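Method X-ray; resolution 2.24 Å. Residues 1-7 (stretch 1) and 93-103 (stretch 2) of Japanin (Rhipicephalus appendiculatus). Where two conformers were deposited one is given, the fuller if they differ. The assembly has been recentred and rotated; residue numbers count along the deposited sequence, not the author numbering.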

ATOM      1  N   THR A   1      17.762 -13.850  -4.156  1.00 44.81           N
ATOM      2  CA  THR A   1      17.158 -12.981  -3.144  1.00 45.34           C
ATOM      3  C   THR A   1      15.632 -12.815  -3.375  1.00 45.35           C
ATOM      4  O   THR A   1      15.153 -13.079  -4.481  1.00 41.40           O
ATOM      5  CB  THR A   1      17.895 -11.618  -3.116  1.00 61.41           C
ATOM      6  OG1 THR A   1      17.702 -10.939  -4.358  1.00 66.78           O
ATOM      7  CG2 THR A   1      19.401 -11.758  -2.823  1.00 59.95           C
ATOM      8  N   PRO A   2      14.875 -12.368  -2.347  1.00 42.86           N
ATOM      9  CA  PRO A   2      13.428 -12.152  -2.494  1.00 42.99           C
ATOM     10  C   PRO A   2      13.059 -11.201  -3.604  1.00 46.40           C
ATOM     11  O   PRO A   2      13.842 -10.319  -3.981  1.00 44.63           O
ATOM     12  CB  PRO A   2      13.007 -11.602  -1.126  1.00 45.00           C
ATOM     13  CG  PRO A   2      13.950 -12.203  -0.198  1.00 49.63           C
ATOM     14  CD  PRO A   2      15.271 -12.211  -0.936  1.00 45.15           C
ATOM     15  N   SER A   3      11.854 -11.391  -4.140  1.00 43.96           N
ATOM     16  CA  SER A   3      11.348 -10.563  -5.240  1.00 43.84           C
ATOM     17  C   SER A   3      10.657  -9.290  -4.648  1.00 46.46           C
ATOM     18  O   SER A   3       9.927  -9.425  -3.675  1.00 44.70           O
ATOM     19  CB  SER A   3      10.407 -11.393  -6.112  1.00 44.83           C
ATOM     20  OG  SER A   3      11.168 -12.368  -6.819  1.00 52.81           O
ATOM     21  N   MET A   4      10.940  -8.069  -5.204  1.00 42.39           N
ATOM     22  CA  MET A   4      10.374  -6.801  -4.707  1.00 41.12           C
ATOM     23  C   MET A   4       8.853  -6.744  -5.022  1.00 41.69           C
ATOM     24  O   MET A   4       8.481  -6.720  -6.193  1.00 42.50           O
ATOM     25  CB  MET A   4      11.175  -5.575  -5.220  1.00 44.45           C
ATOM     26  CG  MET A   4      10.333  -4.274  -5.505  1.00 49.61           C
ATOM     27  SD  MET A   4       9.757  -3.457  -4.060  1.00 52.53           S
ATOM     28  CE  MET A   4      10.265  -1.893  -4.306  1.00 49.72           C
ATOM     29  N   PRO A   5       7.974  -6.744  -3.991  1.00 34.97           N
ATOM     30  CA  PRO A   5       6.524  -6.822  -4.224  1.00 34.25           C
ATOM     31  C   PRO A   5       5.836  -5.709  -5.066  1.00 35.43           C
ATOM     32  O   PRO A   5       4.834  -6.010  -5.746  1.00 33.48           O
ATOM     33  CB  PRO A   5       5.939  -6.863  -2.821  1.00 35.63           C
ATOM     34  CG  PRO A   5       7.017  -7.158  -1.947  1.00 39.96           C
ATOM     35  CD  PRO A   5       8.255  -6.644  -2.549  1.00 35.36           C
ATOM     36  N   ALA A   6       6.321  -4.456  -4.969  1.00 29.94           N
ATOM     37  CA  ALA A   6       5.767  -3.307  -5.693  1.00 29.74           C
ATOM     38  C   ALA A   6       5.719  -3.486  -7.213  1.00 34.92           C
ATOM     39  O   ALA A   6       4.749  -3.077  -7.849  1.00 32.97           O
ATOM     40  CB  ALA A   6       6.548  -2.069  -5.359  1.00 29.71           C
ATOM     41  N   ILE A   7       6.744  -4.142  -7.792  1.00 32.24           N
ATOM     42  CA  ILE A   7       6.839  -4.393  -9.247  1.00 31.58           C
ATOM     43  C   ILE A   7       6.515  -5.833  -9.616  1.00 36.95           C
ATOM     44  O   ILE A   7       6.643  -6.220 -10.776  1.00 39.62           O
ATOM     45  CB  ILE A   7       8.219  -3.936  -9.764  1.00 34.94           C
ATOM     46  CG1 ILE A   7       9.401  -4.659  -9.022  1.00 37.21           C
ATOM     47  CG2 ILE A   7       8.334  -2.426  -9.597  1.00 33.17           C
ATOM     48  CD1 ILE A   7      10.554  -4.849  -9.810  1.00 41.86           C
ATOM     49  N   PHE A  93      10.423   6.003   0.496  1.00 32.77           N
ATOM     50  CA  PHE A  93      11.608   5.333   0.987  0.50 32.06           C
ATOM     51  C   PHE A  93      11.214   3.886   1.294  1.00 34.65           C
ATOM     52  O   PHE A  93      10.202   3.660   1.960  1.00 34.67           O
ATOM     53  CB  PHE A  93      12.082   6.060   2.239  0.50 33.48           C
ATOM     54  CG  PHE A  93      13.252   5.446   2.951  0.50 34.47           C
ATOM     55  CD1 PHE A  93      14.252   4.808   2.252  0.50 37.19           C
ATOM     56  CD2 PHE A  93      13.387   5.569   4.315  0.50 36.65           C
ATOM     57  CE1 PHE A  93      15.343   4.263   2.912  0.50 38.31           C
ATOM     58  CE2 PHE A  93      14.473   5.013   4.972  0.50 39.93           C
ATOM     59  CZ  PHE A  93      15.443   4.364   4.266  0.50 37.46           C
ATOM     60  N   ILE A  94      11.976   2.923   0.787  1.00 29.65           N
ATOM     61  CA  ILE A  94      11.742   1.496   1.027  1.00 29.73           C
ATOM     62  C   ILE A  94      12.528   1.133   2.287  1.00 34.02           C
ATOM     63  O   ILE A  94      13.764   1.108   2.266  1.00 32.47           O
ATOM     64  CB  ILE A  94      12.184   0.615  -0.177  1.00 32.33           C
ATOM     65  CG1 ILE A  94      11.379   1.006  -1.432  1.00 32.89           C
ATOM     66  CG2 ILE A  94      11.986  -0.880   0.170  1.00 31.16           C
ATOM     67  CD1 ILE A  94      12.044   0.619  -2.749  1.00 36.36           C
ATOM     68  N   ARG A  95      11.819   0.844   3.380  1.00 31.72           N
ATOM     69  CA  ARG A  95      12.479   0.512   4.633  1.00 31.77           C
ATOM     70  C   ARG A  95      12.969  -0.895   4.531  1.00 36.14           C
ATOM     71  O   ARG A  95      14.158  -1.150   4.692  1.00 35.23           O
ATOM     72  CB  ARG A  95      11.544   0.689   5.852  1.00 30.23           C
ATOM     73  CG  ARG A  95      10.919   2.038   5.971  1.00 32.68           C
ATOM     74  CD  ARG A  95      11.915   3.148   5.857  1.00 41.97           C
ATOM     75  NE  ARG A  95      12.828   3.234   6.998  1.00 47.68           N
ATOM     76  CZ  ARG A  95      12.718   4.067   8.030  1.00 44.16           C
ATOM     77  NH1 ARG A  95      11.678   4.877   8.132  1.00 33.50           N
ATOM     78  NH2 ARG A  95      13.638   4.072   8.990  1.00 33.42           N
ATOM     79  N   THR A  96      12.064  -1.794   4.239  1.00 33.76           N
ATOM     80  CA  THR A  96      12.404  -3.185   4.019  1.00 34.24           C
ATOM     81  C   THR A  96      11.300  -3.895   3.243  1.00 33.94           C
ATOM     82  O   THR A  96      10.204  -3.371   3.035  1.00 31.02           O
ATOM     83  CB  THR A  96      12.782  -3.892   5.349  1.00 39.51           C
ATOM     84  OG1 THR A  96      13.284  -5.176   4.998  1.00 46.08           O
ATOM     85  CG2 THR A  96      11.616  -4.033   6.293  1.00 33.75           C
ATOM     86  N   TYR A  97      11.628  -5.071   2.782  1.00 29.59           N
ATOM     87  CA  TYR A  97      10.689  -5.881   2.022  1.00 28.73           C
ATOM     88  C   TYR A  97      11.132  -7.321   2.023  1.00 33.33           C
ATOM     89  O   TYR A  97      12.261  -7.631   2.353  1.00 35.12           O
ATOM     90  CB  TYR A  97      10.520  -5.338   0.570  1.00 28.78           C
ATOM     91  CG  TYR A  97      11.680  -5.599  -0.379  1.00 29.21           C
ATOM     92  CD1 TYR A  97      11.768  -6.784  -1.088  1.00 29.36           C
ATOM     93  CD2 TYR A  97      12.703  -4.668  -0.541  1.00 30.30           C
ATOM     94  CE1 TYR A  97      12.834  -7.038  -1.937  1.00 30.25           C
ATOM     95  CE2 TYR A  97      13.755  -4.902  -1.415  1.00 30.52           C
ATOM     96  CZ  TYR A  97      13.835  -6.106  -2.084  1.00 36.66           C
ATOM     97  OH  TYR A  97      14.851  -6.396  -2.967  1.00 44.46           O
ATOM     98  N   ASP A  98      10.240  -8.180   1.622  1.00 31.94           N
ATOM     99  CA  ASP A  98      10.444  -9.602   1.388  1.00 31.68           C
ATOM    100  C   ASP A  98       9.463  -9.974   0.242  1.00 35.02           C
ATOM    101  O   ASP A  98       8.849  -9.082  -0.348  1.00 32.36           O
ATOM    102  CB  ASP A  98      10.173 -10.397   2.672  1.00 34.22           C
ATOM    103  CG  ASP A  98      10.853 -11.760   2.767  1.00 48.27           C
ATOM    104  OD1 ASP A  98      11.121 -12.373   1.706  1.00 50.86           O
ATOM    105  OD2 ASP A  98      11.085 -12.227   3.893  1.00 53.07           O
ATOM    106  N   ASN A  99       9.300 -11.261  -0.055  1.00 33.07           N
ATOM    107  CA  ASN A  99       8.399 -11.720  -1.110  1.00 32.80           C
ATOM    108  C   ASN A  99       6.955 -11.309  -0.873  1.00 36.08           C
ATOM    109  O   ASN A  99       6.241 -11.071  -1.836  1.00 34.34           O
ATOM    110  CB  ASN A  99       8.451 -13.262  -1.220  1.00 27.67           C
ATOM    111  CG  ASN A  99       9.793 -13.762  -1.676  1.00 37.82           C
ATOM    112  OD1 ASN A  99      10.333 -13.282  -2.676  1.00 35.68           O
ATOM    113  ND2 ASN A  99      10.354 -14.734  -0.961  1.00 27.67           N
ATOM    114  N   ASP A 100       6.524 -11.227   0.408  1.00 31.75           N
ATOM    115  CA  ASP A 100       5.141 -10.990   0.704  1.00 31.07           C
ATOM    116  C   ASP A 100       4.868  -9.774   1.576  1.00 31.31           C
ATOM    117  O   ASP A 100       3.734  -9.611   2.014  1.00 29.23           O
ATOM    118  CB  ASP A 100       4.557 -12.290   1.291  1.00 32.48           C
ATOM    119  CG  ASP A 100       4.526 -13.424   0.244  1.00 42.84           C
ATOM    120  OD1 ASP A 100       3.590 -13.450  -0.591  1.00 42.74           O
ATOM    121  OD2 ASP A 100       5.478 -14.205   0.193  1.00 46.22           O
ATOM    122  N   PHE A 101       5.823  -8.861   1.735  1.00 29.85           N
ATOM    123  CA  PHE A 101       5.546  -7.612   2.447  1.00 29.62           C
ATOM    124  C   PHE A 101       6.452  -6.477   1.985  1.00 31.62           C
ATOM    125  O   PHE A 101       7.524  -6.698   1.445  1.00 29.07           O
ATOM    126  CB  PHE A 101       5.543  -7.761   3.981  1.00 32.12           C
ATOM    127  CG  PHE A 101       6.897  -7.596   4.613  1.00 35.05           C
ATOM    128  CD1 PHE A 101       7.373  -6.340   4.947  1.00 38.58           C
ATOM    129  CD2 PHE A 101       7.735  -8.690   4.800  1.00 37.22           C
ATOM    130  CE1 PHE A 101       8.666  -6.173   5.411  1.00 40.09           C
ATOM    131  CE2 PHE A 101       9.025  -8.518   5.293  1.00 39.35           C
ATOM    132  CZ  PHE A 101       9.484  -7.262   5.585  1.00 37.95           C
ATOM    133  N   LEU A 102       5.953  -5.257   2.158  1.00 28.81           N
ATOM    134  CA  LEU A 102       6.657  -4.051   1.820  1.00 28.30           C
ATOM    135  C   LEU A 102       6.358  -2.977   2.861  1.00 30.29           C
ATOM    136  O   LEU A 102       5.193  -2.759   3.211  1.00 28.09           O
ATOM    137  CB  LEU A 102       6.195  -3.620   0.415  1.00 27.63           C
ATOM    138  CG  LEU A 102       6.761  -2.335  -0.122  1.00 31.35           C
ATOM    139  CD1 LEU A 102       8.304  -2.425  -0.290  1.00 31.69           C
ATOM    140  CD2 LEU A 102       6.080  -1.966  -1.415  1.00 33.47           C
ATOM    141  N   LEU A 103       7.402  -2.308   3.346  1.00 28.17           N
ATOM    142  CA  LEU A 103       7.242  -1.231   4.323  1.00 29.47           C
ATOM    143  C   LEU A 103       7.836   0.046   3.715  1.00 33.18           C
ATOM    144  O   LEU A 103       9.035   0.094   3.454  1.00 32.25           O
ATOM    145  CB  LEU A 103       7.942  -1.601   5.648  1.00 29.44           C
ATOM    146  CG  LEU A 103       7.850  -0.594   6.779  1.00 34.07           C
ATOM    147  CD1 LEU A 103       6.408  -0.349   7.188  1.00 33.72           C
ATOM    148  CD2 LEU A 103       8.644  -1.090   7.984  1.00 33.36           C
TER
HETATM  149  O   HOH W   1       7.226 -10.230  -4.301  1.00 38.34           O

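An irregular N-terminal segment lies across a two-stranded hairpin; no backbone-to-backbone hydrogen bond joins the stretches, and side-chain contacts account for much of the pairing. The hairpin holds itself together through backbone hydrogen bonds such as Arg 95 N to Leu 103 O (2.9 Å). Along the first strand, Ile 94 points toward the segment, and its CD1 meets Met 4 CE at 3.4 Å, a tight apolar contact. Arg 95 and Thr 96 stay out of reach. Tyr 97 then offers its ring: Met 4 CB sits over one face, 4.3 Å from the centroid, in a CH-pi contact, while Pro 5 CD approaches CD1 of Tyr 97 obliquely at 3.8 Å. Next, Asp 98 OD1 accepts from Asn 99 N (2.8 Å), and Asn 99 OD1 in turn accepts from Ser 3 N (2.8 Å, 164°), the one direct hydrogen bond between the stretches. Both prolines press close to Asp 98 without hydrogen bonding: Pro 5 CG lies 3.1 Å from Asp 98 O, and Pro 2 CG 3.4 Å from Asp 98 OD1. Close by, a water donates to both Ser 3 O (2.9 Å) and Asn 99 O (2.8 Å), bridging two carbonyls that could not bond each other. Past the turn, Phe 101 points away, but Leu 102 faces the segment; its CD2 packs on Ala 6 CB at 4.0 Å and its CD1 lies 4.2 Å from Met 4 SD.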